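Local coordinates for Lem22 (Legionella pneumophila subsp. pneumophila ATCC 43290, PDB 5WD9), which is of unknown molecular function but, as a Legionella effector folded into a small three-helix bundle, probably acts in the host cell by binding other proteins, at residues A[37-42]-A[72-77]; A[51-54]-A[59-62]; A[26-31]-A[82-87]. One frame throughout, in Å; residues are numbered along the deposited sequence. Where two conformers were deposited one is given.

Contact 1 (A[37-42]-A[72-77])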
loop_
_atom_site.group_PDB
_atom_site.type_symbol
_atom_site.label_atom_id
_atom_site.label_comp_id
_atom_site.label_asym_id
_atom_site.label_seq_id
_atom_site.Cartn_x
_atom_site.Cartn_y
_atom_site.Cartn_z
ATOM N N ASN A 37 2.718 6.694 3.313
ATOM C CA ASN A 37 1.883 7.086 2.180
ATOM C C ASN A 37 1.175 5.876 1.595
ATOM O O ASN A 37 -0.028 5.926 1.326
ATOM C CB ASN A 37 2.726 7.738 1.090
ATOM C CG ASN A 37 3.147 9.135 1.423
ATOM O OD1 ASN A 37 2.610 9.789 2.322
ATOM N ND2 ASN A 37 4.136 9.607 0.692
ATOM N N ALA A 38 1.910 4.781 1.384
ATOM C CA ALA A 38 1.279 3.552 0.907
ATOM C C ALA A 38 0.193 3.103 1.869
ATOM O O ALA A 38 -0.893 2.688 1.451
ATOM C CB ALA A 38 2.320 2.444 0.750
ATOM N N HIS A 39 0.457 3.202 3.165
ATOM C CA HIS A 39 -0.511 2.788 4.167
ATOM C C HIS A 39 -1.769 3.641 4.103
ATOM O O HIS A 39 -2.895 3.118 4.114
ATOM C CB HIS A 39 0.135 2.896 5.551
ATOM C CG HIS A 39 -0.707 2.337 6.647
ATOM N ND1 HIS A 39 -1.797 2.998 7.166
ATOM C CD2 HIS A 39 -0.642 1.149 7.296
ATOM C CE1 HIS A 39 -2.355 2.250 8.106
ATOM N NE2 HIS A 39 -1.673 1.124 8.200
ATOM N N THR A 40 -1.593 4.967 4.086
ATOM C CA THR A 40 -2.724 5.879 4.055
ATOM C C THR A 40 -3.585 5.614 2.836
ATOM O O THR A 40 -4.815 5.536 2.928
ATOM C CB THR A 40 -2.218 7.316 4.022
ATOM O OG1 THR A 40 -1.442 7.554 5.206
ATOM C CG2 THR A 40 -3.391 8.299 3.962
ATOM N N GLU A 41 -2.960 5.510 1.666
ATOM C CA GLU A 41 -3.733 5.367 0.451
ATOM C C GLU A 41 -4.494 4.056 0.454
ATOM O O GLU A 41 -5.663 4.009 0.070
ATOM C CB GLU A 41 -2.809 5.456 -0.754
ATOM C CG GLU A 41 -3.518 5.869 -2.030
ATOM C CD GLU A 41 -4.097 7.274 -2.007
ATOM O OE1 GLU A 41 -3.783 8.051 -1.080
ATOM O OE2 GLU A 41 -4.883 7.595 -2.903
ATOM N N HIS A 42 -3.856 2.985 0.916
ATOM C CA HIS A 42 -4.536 1.704 1.025
ATOM C C HIS A 42 -5.729 1.793 1.976
ATOM O O HIS A 42 -6.822 1.298 1.669
ATOM C CB HIS A 42 -3.528 0.636 1.459
ATOM C CG HIS A 42 -4.127 -0.724 1.620
ATOM N ND1 HIS A 42 -4.702 -1.152 2.798
ATOM C CD2 HIS A 42 -4.240 -1.756 0.748
ATOM C CE1 HIS A 42 -5.137 -2.391 2.647
ATOM N NE2 HIS A 42 -4.862 -2.781 1.413
ATOM N N GLU A 72 0.730 -6.563 2.414
ATOM C CA GLU A 72 1.478 -7.402 3.342
ATOM C C GLU A 72 2.948 -7.021 3.363
ATOM O O GLU A 72 3.564 -6.952 4.429
ATOM C CB GLU A 72 1.312 -8.875 2.961
ATOM C CG GLU A 72 -0.078 -9.409 3.232
ATOM C CD GLU A 72 -0.328 -9.615 4.708
ATOM O OE1 GLU A 72 0.651 -9.840 5.453
ATOM O OE2 GLU A 72 -1.502 -9.550 5.126
ATOM N N GLU A 73 3.527 -6.746 2.192
ATOM C CA GLU A 73 4.918 -6.311 2.160
ATOM C C GLU A 73 5.079 -4.986 2.901
ATOM O O GLU A 73 6.040 -4.792 3.662
ATOM C CB GLU A 73 5.367 -6.164 0.708
ATOM C CG GLU A 73 6.831 -5.741 0.595
ATOM C CD GLU A 73 7.279 -5.498 -0.829
ATOM O OE1 GLU A 73 6.427 -5.371 -1.728
ATOM O OE2 GLU A 73 8.510 -5.419 -1.034
ATOM N N MET A 74 4.148 -4.060 2.678
ATOM C CA MET A 74 4.199 -2.766 3.349
ATOM C C MET A 74 4.160 -2.924 4.860
ATOM O O MET A 74 4.893 -2.238 5.581
ATOM C CB MET A 74 3.030 -1.900 2.876
ATOM C CG MET A 74 2.956 -0.526 3.532
ATOM S SD MET A 74 2.028 -0.487 5.078
ATOM C CE MET A 74 0.393 -0.948 4.491
ATOM N N LEU A 75 3.302 -3.820 5.362
ATOM C CA LEU A 75 3.199 -4.004 6.806
ATOM C C LEU A 75 4.537 -4.416 7.396
ATOM O O LEU A 75 4.958 -3.885 8.429
ATOM C CB LEU A 75 2.137 -5.052 7.129
ATOM C CG LEU A 75 0.670 -4.692 6.957
ATOM C CD1 LEU A 75 -0.152 -5.894 7.387
ATOM C CD2 LEU A 75 0.317 -3.441 7.736
ATOM N N GLU A 76 5.238 -5.341 6.739
ATOM C CA GLU A 76 6.519 -5.758 7.287
ATOM C C GLU A 76 7.573 -4.667 7.162
ATOM O O GLU A 76 8.329 -4.432 8.107
ATOM C CB GLU A 76 7.011 -7.060 6.670
ATOM C CG GLU A 76 8.338 -7.449 7.289
ATOM C CD GLU A 76 8.668 -8.906 7.135
ATOM O OE1 GLU A 76 7.992 -9.585 6.338
ATOM O OE2 GLU A 76 9.606 -9.364 7.820
ATOM N N LEU A 77 7.643 -3.983 6.019
ATOM C CA LEU A 77 8.631 -2.920 5.884
ATOM C C LEU A 77 8.371 -1.788 6.867
ATOM O O LEU A 77 9.310 -1.237 7.452
ATOM C CB LEU A 77 8.642 -2.365 4.465
ATOM C CG LEU A 77 9.055 -3.342 3.368
ATOM C CD1 LEU A 77 8.718 -2.752 2.013
ATOM C CD2 LEU A 77 10.530 -3.638 3.441
#
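Met74 of helix 58-87 fills the junction with helix 28-52, where its CG lies against Ala38 and its sulfur and methyl against His39. Within these turns of the antiparallel helices the nearest CA atoms are those of His39 and Met74, 7.3 Å apart. Purely apolar packing involves the base of the methionine: Met74 CG rests 4.1 Å from the CB of Ala38, which points toward the opposing helix.

The sulfur-aromatic part involves the outer half of the same chain. Met74 SD sits at the edge of the His39 imidazole, in its plane, 82° off the ring normal and 4.9 Å from the centroid. The ring carbon CD2 of His39 is 3.8 Å from this sulfur, and the terminal methyl follows it, with Met74 CE 3.7 Å from His39 CD2. Met74 leaves its backbone with CG opposite the amide nitrogen (chi1 179°), then bends at chi2 (-88°) and again at chi3, which tucks the methyl in obliquely beside CD2, close to His39 CB and CA. The two side chains run nearly perpendicular. Met74 was modelled in two conformers, and this account holds for one of them.

Beside the contact, His42 stacks on Tyr71 of helix 58-87, while Asn37 faces helix 4-24 through Gln18. Carbon and sulfur alone meet between the two segments, so this part of the bundle interface rests on shape, dispersion and probably a weak electrostatic attraction between the sulfur and the imidazole C-H edge.

Contact 2 (A[51-54]-A[59-62])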
loop_
_atom_site.group_PDB
_atom_site.type_symbol
_atom_site.label_atom_id
_atom_site.label_comp_id
_atom_site.label_asym_id
_atom_site.label_seq_id
_atom_site.Cartn_x
_atom_site.Cartn_y
_atom_site.Cartn_z
ATOM N N THR A 51 -17.177 -0.690 0.751
ATOM C CA THR A 51 -18.550 -0.203 0.785
ATOM C C THR A 51 -19.317 -0.501 -0.499
ATOM O O THR A 51 -20.550 -0.569 -0.463
ATOM C CB THR A 51 -18.569 1.305 1.059
ATOM O OG1 THR A 51 -17.940 1.999 -0.025
ATOM C CG2 THR A 51 -17.824 1.615 2.345
ATOM N N ILE A 52 -18.627 -0.690 -1.622
ATOM C CA ILE A 52 -19.283 -0.776 -2.924
ATOM C C ILE A 52 -19.016 -2.075 -3.666
ATOM O O ILE A 52 -19.702 -2.345 -4.664
ATOM C CB ILE A 52 -18.944 0.430 -3.827
ATOM C CG1 ILE A 52 -17.471 0.387 -4.243
ATOM C CG2 ILE A 52 -19.287 1.739 -3.125
ATOM C CD1 ILE A 52 -17.165 1.198 -5.482
ATOM N N TYR A 53 -18.042 -2.881 -3.250
ATOM C CA TYR A 53 -17.669 -4.068 -4.006
ATOM C C TYR A 53 -17.548 -5.270 -3.085
ATOM O O TYR A 53 -16.831 -5.219 -2.082
ATOM C CB TYR A 53 -16.343 -3.862 -4.737
ATOM C CG TYR A 53 -15.953 -5.072 -5.547
ATOM C CD1 TYR A 53 -16.502 -5.288 -6.809
ATOM C CD2 TYR A 53 -15.052 -6.017 -5.048
ATOM C CE1 TYR A 53 -16.163 -6.399 -7.553
ATOM C CE2 TYR A 53 -14.711 -7.138 -5.792
ATOM C CZ TYR A 53 -15.273 -7.316 -7.045
ATOM O OH TYR A 53 -14.931 -8.411 -7.797
ATOM N N LYS A 54 -18.238 -6.356 -3.450
ATOM C CA LYS A 54 -18.182 -7.619 -2.728
ATOM C C LYS A 54 -17.628 -8.771 -3.552
ATOM O O LYS A 54 -17.242 -9.790 -2.969
ATOM C CB LYS A 54 -19.586 -8.013 -2.242
ATOM C CG LYS A 54 -19.972 -7.434 -0.894
ATOM C CD LYS A 54 -19.726 -8.439 0.215
ATOM C CE LYS A 54 -20.494 -9.728 -0.040
ATOM N NZ LYS A 54 -20.543 -10.602 1.166
ATOM N N VAL A 59 -11.530 -8.451 -13.171
ATOM C CA VAL A 59 -10.600 -7.324 -13.212
ATOM C C VAL A 59 -10.346 -6.795 -11.808
ATOM O O VAL A 59 -9.202 -6.534 -11.409
ATOM C CB VAL A 59 -11.155 -6.214 -14.119
ATOM C CG1 VAL A 59 -10.306 -4.968 -13.997
ATOM C CG2 VAL A 59 -11.214 -6.681 -15.560
ATOM N N VAL A 60 -11.421 -6.621 -11.041
ATOM C CA VAL A 60 -11.287 -6.146 -9.675
ATOM C C VAL A 60 -10.578 -7.181 -8.816
ATOM O O VAL A 60 -9.699 -6.847 -8.014
ATOM C CB VAL A 60 -12.658 -5.762 -9.095
ATOM C CG1 VAL A 60 -12.527 -5.450 -7.608
ATOM C CG2 VAL A 60 -13.229 -4.577 -9.835
ATOM N N ASP A 61 -10.940 -8.451 -8.969
ATOM C CA ASP A 61 -10.353 -9.480 -8.126
ATOM C C ASP A 61 -8.852 -9.598 -8.354
ATOM O O ASP A 61 -8.085 -9.739 -7.395
ATOM C CB ASP A 61 -11.058 -10.806 -8.373
ATOM C CG ASP A 61 -12.452 -10.855 -7.743
ATOM O OD1 ASP A 61 -12.837 -9.913 -7.014
ATOM O OD2 ASP A 61 -13.160 -11.849 -7.969
ATOM N N ARG A 62 -8.405 -9.531 -9.611
ATOM C CA ARG A 62 -6.970 -9.567 -9.862
ATOM C C ARG A 62 -6.264 -8.421 -9.152
ATOM O O ARG A 62 -5.219 -8.609 -8.511
ATOM C CB ARG A 62 -6.716 -9.510 -11.368
ATOM C CG ARG A 62 -5.241 -9.669 -11.712
ATOM C CD ARG A 62 -4.956 -9.383 -13.190
ATOM N NE ARG A 62 -5.525 -10.389 -14.087
ATOM C CZ ARG A 62 -6.613 -10.236 -14.837
ATOM N NH1 ARG A 62 -7.315 -9.108 -14.847
ATOM N NH2 ARG A 62 -6.998 -11.235 -15.603
#
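Val60 and Asp61 meet the side chain of Tyr53 in two different ways, one over the ring and one at its hydroxyl. Tyr53 lies in the turn that follows helix 28-52, whose last residues are only weakly bonded, and its ring reaches across to the start of helix 58-87, with the CA atoms of Tyr53 and Val60 8.8 Å apart.

Val60 comes first along the helix and covers one face of the phenol. Its CG1 methyl sits 3.4 Å from the centroid of the Tyr53 ring and 18° off the normal, a CH-pi contact shifted somewhat toward the rim. The closest ring atom is CE2 of Tyr53, 3.3 Å from Val60 CG1, so the methyl is pressed tightly onto the ring. The two side chains run in from opposite directions, and the Tyr53 torsion that sets CG away from its own amide nitrogen (chi1 -179°) directs the ring toward the helix.

Asp61, next in sequence, takes the hydroxyl. Tyr53 OH donates to Asp61 OD1 over 2.7 Å; the acceptor lies at the edge of the ring, near its plane, yet the donor reaches the carboxylate from above its plane. The ring and carboxylate planes stand 74° apart. The same hydroxyl is also hydrogen-bonded to the backbone N of Ser57, so two bonds fix the far end of the phenol while Val60 holds its face.

The contact thus closes the short connection between helices 28-52 and 58-87. Ser57 OG, at the residue right before helix 58-87, accepts from Val60 N, consistent with N-capping, and the remaining, N-terminal helix 4-24 packs on Val60 through Val5 and Leu8.

Contact 3 (A[26-31]-A[82-87])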
loop_
_atom_site.group_PDB
_atom_site.type_symbol
_atom_site.label_atom_id
_atom_site.label_comp_id
_atom_site.label_asym_id
_atom_site.label_seq_id
_atom_site.Cartn_x
_atom_site.Cartn_y
_atom_site.Cartn_z
ATOM N N SER A 26 17.445 6.818 1.817
ATOM C CA SER A 26 18.605 6.759 2.694
ATOM C C SER A 26 18.172 6.718 4.153
ATOM O O SER A 26 18.459 5.755 4.873
ATOM C CB SER A 26 19.508 7.966 2.431
ATOM O OG SER A 26 19.642 8.186 1.037
ATOM N N SER A 27 17.459 7.746 4.600
ATOM C CA SER A 27 17.135 7.850 6.010
ATOM C C SER A 27 15.885 7.047 6.345
ATOM O O SER A 27 15.000 6.831 5.509
ATOM C CB SER A 27 16.926 9.308 6.422
ATOM O OG SER A 27 15.688 9.810 5.948
ATOM N N LEU A 28 15.825 6.616 7.602
ATOM C CA LEU A 28 14.627 5.953 8.095
ATOM C C LEU A 28 13.424 6.876 8.008
ATOM O O LEU A 28 12.310 6.423 7.730
ATOM C CB LEU A 28 14.850 5.501 9.534
ATOM C CG LEU A 28 15.921 4.434 9.756
ATOM C CD1 LEU A 28 16.103 4.192 11.243
ATOM C CD2 LEU A 28 15.552 3.145 9.045
ATOM N N THR A 29 13.628 8.174 8.244
ATOM C CA THR A 29 12.533 9.132 8.163
ATOM C C THR A 29 11.932 9.156 6.764
ATOM O O THR A 29 10.705 9.148 6.603
ATOM C CB THR A 29 13.043 10.523 8.558
ATOM O OG1 THR A 29 13.382 10.528 9.950
ATOM C CG2 THR A 29 11.992 11.589 8.287
ATOM N N ALA A 30 12.777 9.156 5.737
ATOM C CA ALA A 30 12.271 9.203 4.373
ATOM C C ALA A 30 11.597 7.892 4.004
ATOM O O ALA A 30 10.558 7.880 3.335
ATOM C CB ALA A 30 13.416 9.507 3.407
ATOM N N GLN A 31 12.180 6.773 4.437
ATOM C CA GLN A 31 11.563 5.482 4.190
ATOM C C GLN A 31 10.188 5.423 4.824
ATOM O O GLN A 31 9.222 4.982 4.194
ATOM C CB GLN A 31 12.452 4.392 4.781
ATOM C CG GLN A 31 11.932 3.005 4.528
ATOM C CD GLN A 31 12.772 1.931 5.172
ATOM O OE1 GLN A 31 13.789 2.215 5.811
ATOM N NE2 GLN A 31 12.349 0.679 5.012
ATOM N N ARG A 82 9.776 1.434 11.583
ATOM C CA ARG A 82 9.400 2.073 12.843
ATOM C C ARG A 82 10.186 1.495 14.014
ATOM O O ARG A 82 10.567 2.229 14.937
ATOM C CB ARG A 82 7.898 1.908 13.074
ATOM C CG ARG A 82 7.023 2.813 12.241
ATOM C CD ARG A 82 5.626 2.901 12.835
ATOM N NE ARG A 82 4.796 3.890 12.151
ATOM C CZ ARG A 82 4.813 5.195 12.409
ATOM N NH1 ARG A 82 5.623 5.685 13.340
ATOM N NH2 ARG A 82 4.021 6.017 11.731
ATOM N N ASP A 83 10.437 0.182 13.997
ATOM C CA ASP A 83 11.245 -0.438 15.049
ATOM C C ASP A 83 12.631 0.178 15.092
ATOM O O ASP A 83 13.160 0.466 16.171
ATOM C CB ASP A 83 11.400 -1.936 14.796
ATOM C CG ASP A 83 10.175 -2.737 15.156
ATOM O OD1 ASP A 83 9.244 -2.200 15.784
ATOM O OD2 ASP A 83 10.154 -3.919 14.776
ATOM N N GLN A 84 13.241 0.374 13.921
ATOM C CA GLN A 84 14.580 0.944 13.850
ATOM C C GLN A 84 14.576 2.395 14.298
ATOM O O GLN A 84 15.500 2.836 14.985
ATOM C CB GLN A 84 15.088 0.840 12.415
ATOM C CG GLN A 84 15.524 -0.544 12.004
ATOM C CD GLN A 84 16.452 -0.510 10.813
ATOM O OE1 GLN A 84 16.027 -0.216 9.696
ATOM N NE2 GLN A 84 17.730 -0.792 11.046
ATOM N N ILE A 85 13.544 3.150 13.933
ATOM C CA ILE A 85 13.441 4.531 14.391
ATOM C C ILE A 85 13.359 4.578 15.911
ATOM O O ILE A 85 14.052 5.366 16.568
ATOM C CB ILE A 85 12.236 5.220 13.727
ATOM C CG1 ILE A 85 12.526 5.441 12.241
ATOM C CG2 ILE A 85 11.923 6.548 14.413
ATOM C CD1 ILE A 85 11.334 5.957 11.451
ATOM N N GLN A 86 12.521 3.719 16.496
ATOM C CA GLN A 86 12.397 3.679 17.948
ATOM C C GLN A 86 13.710 3.259 18.595
ATOM O O GLN A 86 14.149 3.868 19.574
ATOM C CB GLN A 86 11.261 2.727 18.336
ATOM C CG GLN A 86 10.985 2.636 19.830
ATOM C CD GLN A 86 9.891 1.633 20.161
ATOM O OE1 GLN A 86 10.009 0.443 19.861
ATOM N NE2 GLN A 86 8.818 2.112 20.780
ATOM N N GLN A 87 14.362 2.239 18.031
ATOM C CA GLN A 87 15.587 1.697 18.606
ATOM C C GLN A 87 16.694 2.743 18.650
ATOM O O GLN A 87 17.439 2.832 19.637
ATOM C CB GLN A 87 16.023 0.490 17.776
ATOM C CG GLN A 87 17.377 -0.089 18.108
ATOM C CD GLN A 87 17.766 -1.188 17.141
ATOM O OE1 GLN A 87 18.903 -1.657 17.134
ATOM N NE2 GLN A 87 16.817 -1.597 16.304
HETATM O O HOH W 1 14.115 -0.021 7.535
#
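A water molecule is held between Gln31 and Gln84, giving one hydrogen bond to each: its oxygen is 2.8 Å from Gln31 OE1 and 2.9 Å from Gln84 OE1. It bridges one side of an antiparallel pair of helices in the three-helix bundle, at the end where helix 28-52 begins and helix 58-87 runs out.

Flanking the water, Leu28 packs on both Gln84 and Ile85. Its CB lies against the CG1 methylene of Ile85 at 3.6 Å. The leucine is transverse to the glutamine chain, so one methyl meets its CB and the other its amide oxygen: Leu28 CD1 is 3.7 Å from Gln84 CB, and Leu28 CD2 comes within 3.5 Å of Gln84 OE1. The carboxamide oxygen that accepts from the water thus also rests on a leucine methyl.

Beyond the segments, Leu32 on the next turn of helix 28-52 extends the apolar seam onto Ile85, while Arg82 turns to a salt bridge with Glu36. This surface contact therefore combines a hydrocarbon centre with a solvent-mediated polar margin. Ser27 caps the start of helix 28-52, its OG accepting from Ala30 N at 3.0 Å with an N-H...O angle of 157°.

In the fold
All three contacts join helix 28-52 to helix 58-87, and together they follow this antiparallel pair along its length. Contact 1 is the inner one, its centre 4 Å from the centre of the chain; contacts 2 and 3 lie at opposite ends, with centres 34 Å apart. Contact 2 sits at the turn between the helices, whereas contact 3 brings together residues more than fifty positions apart, so the loops closed by the contacts lie one within another. The centre of contact 1 is 19 Å from that of contact 2 and 15 Å from that of contact 3. Contacts 1 and 3 come within about 4 Å at their nearest atoms without touching.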